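Local coordinates for flagellar hook-associated protein (Burkholderia pseudomallei, PDB 4UT1) that probably serves as a structural protein at the junction between the hook and the filament of the bacterial flagellum, at residues P342-N347 against D420-L425; D370-Y375 against T383-G388. All coordinates share one frame; numbering follows the deposited sequence.

Interaction 1 (P342-N347 against D420-L425). With EDO (1,2-ethanediol), chain L.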
loop_
_atom_site.group_PDB
_atom_site.type_symbol
_atom_site.label_atom_id
_atom_site.label_comp_id
_atom_site.label_asym_id
_atom_site.label_seq_id
_atom_site.Cartn_x
_atom_site.Cartn_y
_atom_site.Cartn_z
ATOM N N PRO A 342 -0.779 -3.199 -9.604
ATOM C CA PRO A 342 -1.320 -1.882 -9.267
ATOM C C PRO A 342 -2.510 -1.513 -10.148
ATOM O O PRO A 342 -2.671 -2.051 -11.244
ATOM C CB PRO A 342 -0.133 -0.960 -9.509
ATOM C CG PRO A 342 1.050 -1.809 -9.147
ATOM C CD PRO A 342 0.694 -3.208 -9.604
ATOM N N ALA A 343 -3.352 -0.618 -9.661
ATOM C CA ALA A 343 -4.473 -0.151 -10.447
ATOM C C ALA A 343 -4.118 1.205 -11.021
ATOM O O ALA A 343 -3.590 2.063 -10.304
ATOM C CB ALA A 343 -5.742 -0.071 -9.599
ATOM N N VAL A 344 -4.409 1.392 -12.305
ATOM C CA VAL A 344 -4.164 2.668 -12.969
ATOM C C VAL A 344 -5.401 3.095 -13.767
ATOM O O VAL A 344 -5.943 2.323 -14.560
ATOM C CB VAL A 344 -2.946 2.608 -13.908
ATOM C CG1 VAL A 344 -2.677 3.987 -14.512
ATOM C CG2 VAL A 344 -1.720 2.090 -13.163
ATOM N N TYR A 345 -5.861 4.311 -13.515
ATOM C CA TYR A 345 -6.957 4.902 -14.284
ATOM C C TYR A 345 -6.489 6.140 -15.027
ATOM O O TYR A 345 -5.931 7.043 -14.413
ATOM C CB TYR A 345 -8.126 5.309 -13.382
ATOM C CG TYR A 345 -8.725 4.193 -12.575
ATOM C CD1 TYR A 345 -9.481 3.211 -13.185
ATOM C CD2 TYR A 345 -8.532 4.124 -11.201
ATOM C CE1 TYR A 345 -10.030 2.185 -12.453
ATOM C CE2 TYR A 345 -9.078 3.109 -10.462
ATOM C CZ TYR A 345 -9.830 2.141 -11.095
ATOM O OH TYR A 345 -10.386 1.121 -10.375
ATOM N N ALA A 346 -6.745 6.203 -16.331
ATOM C CA ALA A 346 -6.575 7.461 -17.049
ATOM C C ALA A 346 -7.720 8.391 -16.635
ATOM O O ALA A 346 -8.883 7.992 -16.645
ATOM C CB ALA A 346 -6.558 7.235 -18.547
ATOM N N ASN A 347 -7.385 9.595 -16.191
ATOM C CA ASN A 347 -8.396 10.538 -15.737
ATOM C C ASN A 347 -9.356 10.824 -16.884
ATOM O O ASN A 347 -8.942 10.897 -18.037
ATOM C CB ASN A 347 -7.742 11.826 -15.217
ATOM C CG ASN A 347 -8.740 12.780 -14.573
ATOM O OD1 ASN A 347 -9.581 13.365 -15.250
ATOM N ND2 ASN A 347 -8.626 12.960 -13.261
ATOM N N ASP A 420 -3.041 16.078 -18.828
ATOM C CA ASP A 420 -3.422 14.685 -18.636
ATOM C C ASP A 420 -2.993 14.188 -17.250
ATOM O O ASP A 420 -1.965 14.602 -16.705
ATOM C CB ASP A 420 -2.817 13.793 -19.722
ATOM C CG ASP A 420 -3.552 13.892 -21.047
ATOM O OD1 ASP A 420 -4.572 14.611 -21.132
ATOM O OD2 ASP A 420 -3.110 13.222 -22.004
ATOM N N SER A 421 -3.784 13.287 -16.683
ATOM C CA SER A 421 -3.497 12.751 -15.358
ATOM C C SER A 421 -3.853 11.266 -15.309
ATOM O O SER A 421 -4.757 10.828 -16.020
ATOM C CB SER A 421 -4.288 13.511 -14.285
ATOM O OG SER A 421 -3.986 13.043 -12.985
ATOM N N PHE A 422 -3.123 10.509 -14.482
ATOM C CA PHE A 422 -3.410 9.092 -14.238
ATOM C C PHE A 422 -3.480 8.794 -12.744
ATOM O O PHE A 422 -2.581 9.146 -11.981
ATOM C CB PHE A 422 -2.352 8.194 -14.895
ATOM C CG PHE A 422 -2.248 8.379 -16.382
ATOM C CD1 PHE A 422 -1.501 9.422 -16.913
ATOM C CD2 PHE A 422 -2.911 7.526 -17.244
ATOM C CE1 PHE A 422 -1.418 9.605 -18.279
ATOM C CE2 PHE A 422 -2.831 7.703 -18.609
ATOM C CZ PHE A 422 -2.083 8.745 -19.126
ATOM N N THR A 423 -4.556 8.141 -12.318
ATOM C CA THR A 423 -4.630 7.720 -10.931
ATOM C C THR A 423 -3.835 6.446 -10.766
ATOM O O THR A 423 -3.978 5.504 -11.537
ATOM C CB THR A 423 -6.067 7.489 -10.473
ATOM O OG1 THR A 423 -6.803 8.681 -10.702
ATOM C CG2 THR A 423 -6.097 7.146 -8.978
ATOM N N VAL A 424 -2.975 6.434 -9.763
ATOM C CA VAL A 424 -2.118 5.288 -9.537
ATOM C C VAL A 424 -2.368 4.763 -8.146
ATOM O O VAL A 424 -2.112 5.464 -7.159
ATOM C CB VAL A 424 -0.643 5.640 -9.701
ATOM C CG1 VAL A 424 0.226 4.420 -9.379
ATOM C CG2 VAL A 424 -0.390 6.137 -11.122
ATOM N N LEU A 425 -2.888 3.537 -8.081
ATOM C CA LEU A 425 -3.238 2.890 -6.821
ATOM C C LEU A 425 -2.414 1.621 -6.699
ATOM O O LEU A 425 -2.871 0.536 -7.076
ATOM C CB LEU A 425 -4.738 2.562 -6.764
ATOM C CG LEU A 425 -5.754 3.662 -7.111
ATOM C CD1 LEU A 425 -7.183 3.120 -7.020
ATOM C CD2 LEU A 425 -5.605 4.855 -6.169
HETATM C C1 EDO L . -7.354 -0.214 -13.337
HETATM O O1 EDO L . -6.091 -0.898 -13.426
HETATM C C2 EDO L . -8.529 -1.167 -13.526
HETATM O O2 EDO L . -8.632 -1.625 -14.880
HETATM O O HOH W 1 -6.109 11.360 -12.234
#
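Tyr345 and Thr423 face each other as a hydrogen-bonded pair of antiparallel strands, with Ala343 and Leu425 forming the next such pair along the same face. Tyr345 CG lies anti to its carbonyl carbon (chi1 -58°), which lays the ring back along the strand until its edge meets Leu425, CE2 to CD1 at 3.9 Å. Thr423 CB sits at the ring edge too, and a bound 1,2-ethanediol approaches obliquely while accepting from Val344 N through O1 (3.1 Å). On the reverse face Phe422 swings its ring beside Ala346, at the exposed margin, whose CB is 3.8 Å from CE2. Val344 CG1 reaches Phe422 CB at 4.2 Å; both residues and Val424 pack on strand 356-360, Phe422 and Val424 also on strand 408-412. Past the paired residues, Asn347 N donates to Ser421 O (2.9 Å). With CG anti to the backbone N (chi1 -173°), Asn347 sends ND2 to a water that also binds Ser421 OG (2.8 Å) and Thr423 OG1; its OD1 accepts from Asn349 N, while Thr423 OG1 is also bonded to Ser255 O. Backbone bonds thus set this outermost strand's register, apolar contacts anchor one face, and water and nearby loops satisfy the polar groups near Asn347.

Interaction 2 (D370-Y375 against T383-G388); sequences DYALSY and TDRATG
Ala372 and Thr383 are joined by two backbone bonds, Thr383 N to Ala372 O at 2.8 Å and Ala372 N to Thr383 O at 2.9 Å, as an antiparallel hydrogen-bonded pair. Tyr371 and Asp384 form the adjoining non-hydrogen-bonded pair, and beyond them Arg385 N gives an almost straight bond (178°) to Asp370 O just as its own chain leaves the strand. Strands 371-375 and 380-384 are the two arms of a beta hairpin in the D2-like domain, and this contact lies at the end away from their connecting turn. Here the chain turns off at once: Asp384 OD1 accepts from Ala386 N (2.9 Å), an Asx turn, and only weakly from Thr387 N, while Gly388 N bonds to Asp384 O. The Tyr371 ring runs past Asp384, CD1 lying 4.0 Å from its CA, with Thr383 O at the ring edge and Tyr371 OH bonded to Ser369 N. Arg385 bends at chi3 (56°) after passing over the Tyr371 peptide, CD 3.3 Å from Tyr371 O. The bend sets NE to donate to a water lying in the guanidinium plane at its edge (2.7 Å); that water donates to Asp370 OD2, which forms a salt bridge with Arg428. Another water bridges Ala372 O, Ser374 OG and Thr383 OG1.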
loop_
_atom_site.group_PDB
_atom_site.type_symbol
_atom_site.label_atom_id
_atom_site.label_comp_id
_atom_site.label_asym_id
_atom_site.label_seq_id
_atom_site.Cartn_x
_atom_site.Cartn_y
_atom_site.Cartn_z
ATOM N N ASP A 370 -1.965 6.618 -2.186
ATOM C CA ASP A 370 -2.560 6.666 -3.526
ATOM C C ASP A 370 -1.986 7.877 -4.244
ATOM O O ASP A 370 -1.731 8.904 -3.611
ATOM C CB ASP A 370 -4.091 6.823 -3.520
ATOM C CG ASP A 370 -4.835 5.680 -2.838
ATOM O OD1 ASP A 370 -4.350 4.530 -2.825
ATOM O OD2 ASP A 370 -5.953 5.960 -2.332
ATOM N N TYR A 371 -1.834 7.787 -5.558
ATOM C CA TYR A 371 -1.161 8.867 -6.287
ATOM C C TYR A 371 -1.856 9.281 -7.568
ATOM O O TYR A 371 -2.673 8.551 -8.121
ATOM C CB TYR A 371 0.291 8.466 -6.609
ATOM C CG TYR A 371 0.976 7.893 -5.405
ATOM C CD1 TYR A 371 1.595 8.714 -4.470
ATOM C CD2 TYR A 371 0.943 6.526 -5.160
ATOM C CE1 TYR A 371 2.183 8.178 -3.327
ATOM C CE2 TYR A 371 1.529 5.983 -4.028
ATOM C CZ TYR A 371 2.143 6.810 -3.113
ATOM O OH TYR A 371 2.716 6.252 -1.989
ATOM N N ALA A 372 -1.503 10.469 -8.052
ATOM C CA ALA A 372 -1.845 10.843 -9.411
ATOM C C ALA A 372 -0.538 11.224 -10.097
ATOM O O ALA A 372 0.264 11.942 -9.510
ATOM C CB ALA A 372 -2.845 11.994 -9.440
ATOM N N LEU A 373 -0.318 10.685 -11.296
ATOM C CA LEU A 373 0.770 11.133 -12.176
ATOM C C LEU A 373 0.216 12.094 -13.224
ATOM O O LEU A 373 -0.641 11.723 -14.043
ATOM C CB LEU A 373 1.446 9.957 -12.874
ATOM C CG LEU A 373 2.697 10.379 -13.655
ATOM C CD1 LEU A 373 3.865 10.433 -12.714
ATOM C CD2 LEU A 373 2.939 9.416 -14.793
ATOM N N SER A 374 0.710 13.327 -13.207
ATOM C CA SER A 374 0.181 14.350 -14.100
ATOM C C SER A 374 1.292 14.868 -14.993
ATOM O O SER A 374 2.461 14.823 -14.627
ATOM C CB SER A 374 -0.453 15.496 -13.310
ATOM O OG SER A 374 0.477 16.061 -12.402
ATOM N N TYR A 375 0.910 15.361 -16.161
ATOM C CA TYR A 375 1.894 15.839 -17.123
ATOM C C TYR A 375 1.500 17.241 -17.534
ATOM O O TYR A 375 0.361 17.456 -17.890
ATOM C CB TYR A 375 1.954 14.903 -18.332
ATOM C CG TYR A 375 2.991 15.302 -19.352
ATOM C CD1 TYR A 375 4.340 15.125 -19.098
ATOM C CD2 TYR A 375 2.619 15.867 -20.567
ATOM C CE1 TYR A 375 5.300 15.497 -20.028
ATOM C CE2 TYR A 375 3.578 16.241 -21.512
ATOM C CZ TYR A 375 4.913 16.053 -21.231
ATOM O OH TYR A 375 5.871 16.419 -22.152
ATOM N N THR A 383 1.744 13.136 -7.412
ATOM C CA THR A 383 1.146 13.767 -6.252
ATOM C C THR A 383 0.424 12.740 -5.379
ATOM O O THR A 383 -0.261 11.854 -5.888
ATOM C CB THR A 383 0.156 14.857 -6.677
ATOM O OG1 THR A 383 0.832 15.791 -7.538
ATOM C CG2 THR A 383 -0.381 15.583 -5.470
ATOM N N ASP A 384 0.614 12.856 -4.072
ATOM C CA ASP A 384 -0.104 12.037 -3.093
ATOM C C ASP A 384 -1.554 12.515 -3.020
ATOM O O ASP A 384 -1.808 13.685 -2.725
ATOM C CB ASP A 384 0.592 12.128 -1.730
ATOM C CG ASP A 384 0.014 11.178 -0.709
ATOM O OD1 ASP A 384 -1.215 11.178 -0.525
ATOM O OD2 ASP A 384 0.798 10.450 -0.075
ATOM N N ARG A 385 -2.501 11.619 -3.294
ATOM C CA ARG A 385 -3.909 12.003 -3.407
ATOM C C ARG A 385 -4.572 12.309 -2.060
ATOM O O ARG A 385 -5.593 12.985 -2.013
ATOM C CB ARG A 385 -4.695 10.907 -4.137
ATOM C CG ARG A 385 -4.570 10.960 -5.659
ATOM C CD ARG A 385 -5.167 9.725 -6.330
ATOM N NE ARG A 385 -6.578 9.472 -5.996
ATOM C CZ ARG A 385 -7.629 10.002 -6.620
ATOM N NH1 ARG A 385 -7.475 10.881 -7.610
ATOM N NH2 ARG A 385 -8.859 9.671 -6.227
ATOM N N ALA A 386 -3.998 11.804 -0.974
ATOM C CA ALA A 386 -4.559 12.012 0.356
ATOM C C ALA A 386 -4.188 13.384 0.912
ATOM O O ALA A 386 -5.009 14.070 1.536
ATOM C CB ALA A 386 -4.082 10.913 1.309
ATOM N N THR A 387 -2.946 13.779 0.671
ATOM C CA THR A 387 -2.401 15.004 1.245
ATOM C C THR A 387 -2.316 16.142 0.231
ATOM O O THR A 387 -2.274 17.313 0.604
ATOM C CB THR A 387 -0.995 14.770 1.814
ATOM O OG1 THR A 387 -0.105 14.417 0.751
ATOM C CG2 THR A 387 -1.003 13.645 2.841
ATOM N N GLY A 388 -2.267 15.790 -1.047
ATOM C CA GLY A 388 -2.073 16.774 -2.091
ATOM C C GLY A 388 -0.618 17.162 -2.271
ATOM O O GLY A 388 -0.299 17.992 -3.115
HETATM O O HOH W 2 -7.043 7.973 -3.769
HETATM O O HOH W 3 0.183 14.895 -9.945
#

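Overall arrangement
Both interactions belong to one five-stranded antiparallel sheet of the D2-like domain and meet where its second and third strands, 421-425 and 371-375, are neighbours: Val424 N probably bonds to Tyr371 O, and Phe422 N to Leu373 O. Interaction 1 adds the outermost strand 343-346 across a long chain separation, and the whole hairpin of interaction 2 is nested inside the loop it closes. Each contact is partly buried. Interaction 1 pairs along a full strand with more apolar side chains across the join; interaction 2 pairs briefly, then turns. Both use bridging water, between neutral polar groups in interaction 1, but in interaction 2 one of two waters lies between charged Arg385 and Asp370. Leu425 CD2 also packs on Asp370 CG where the two contacts meet.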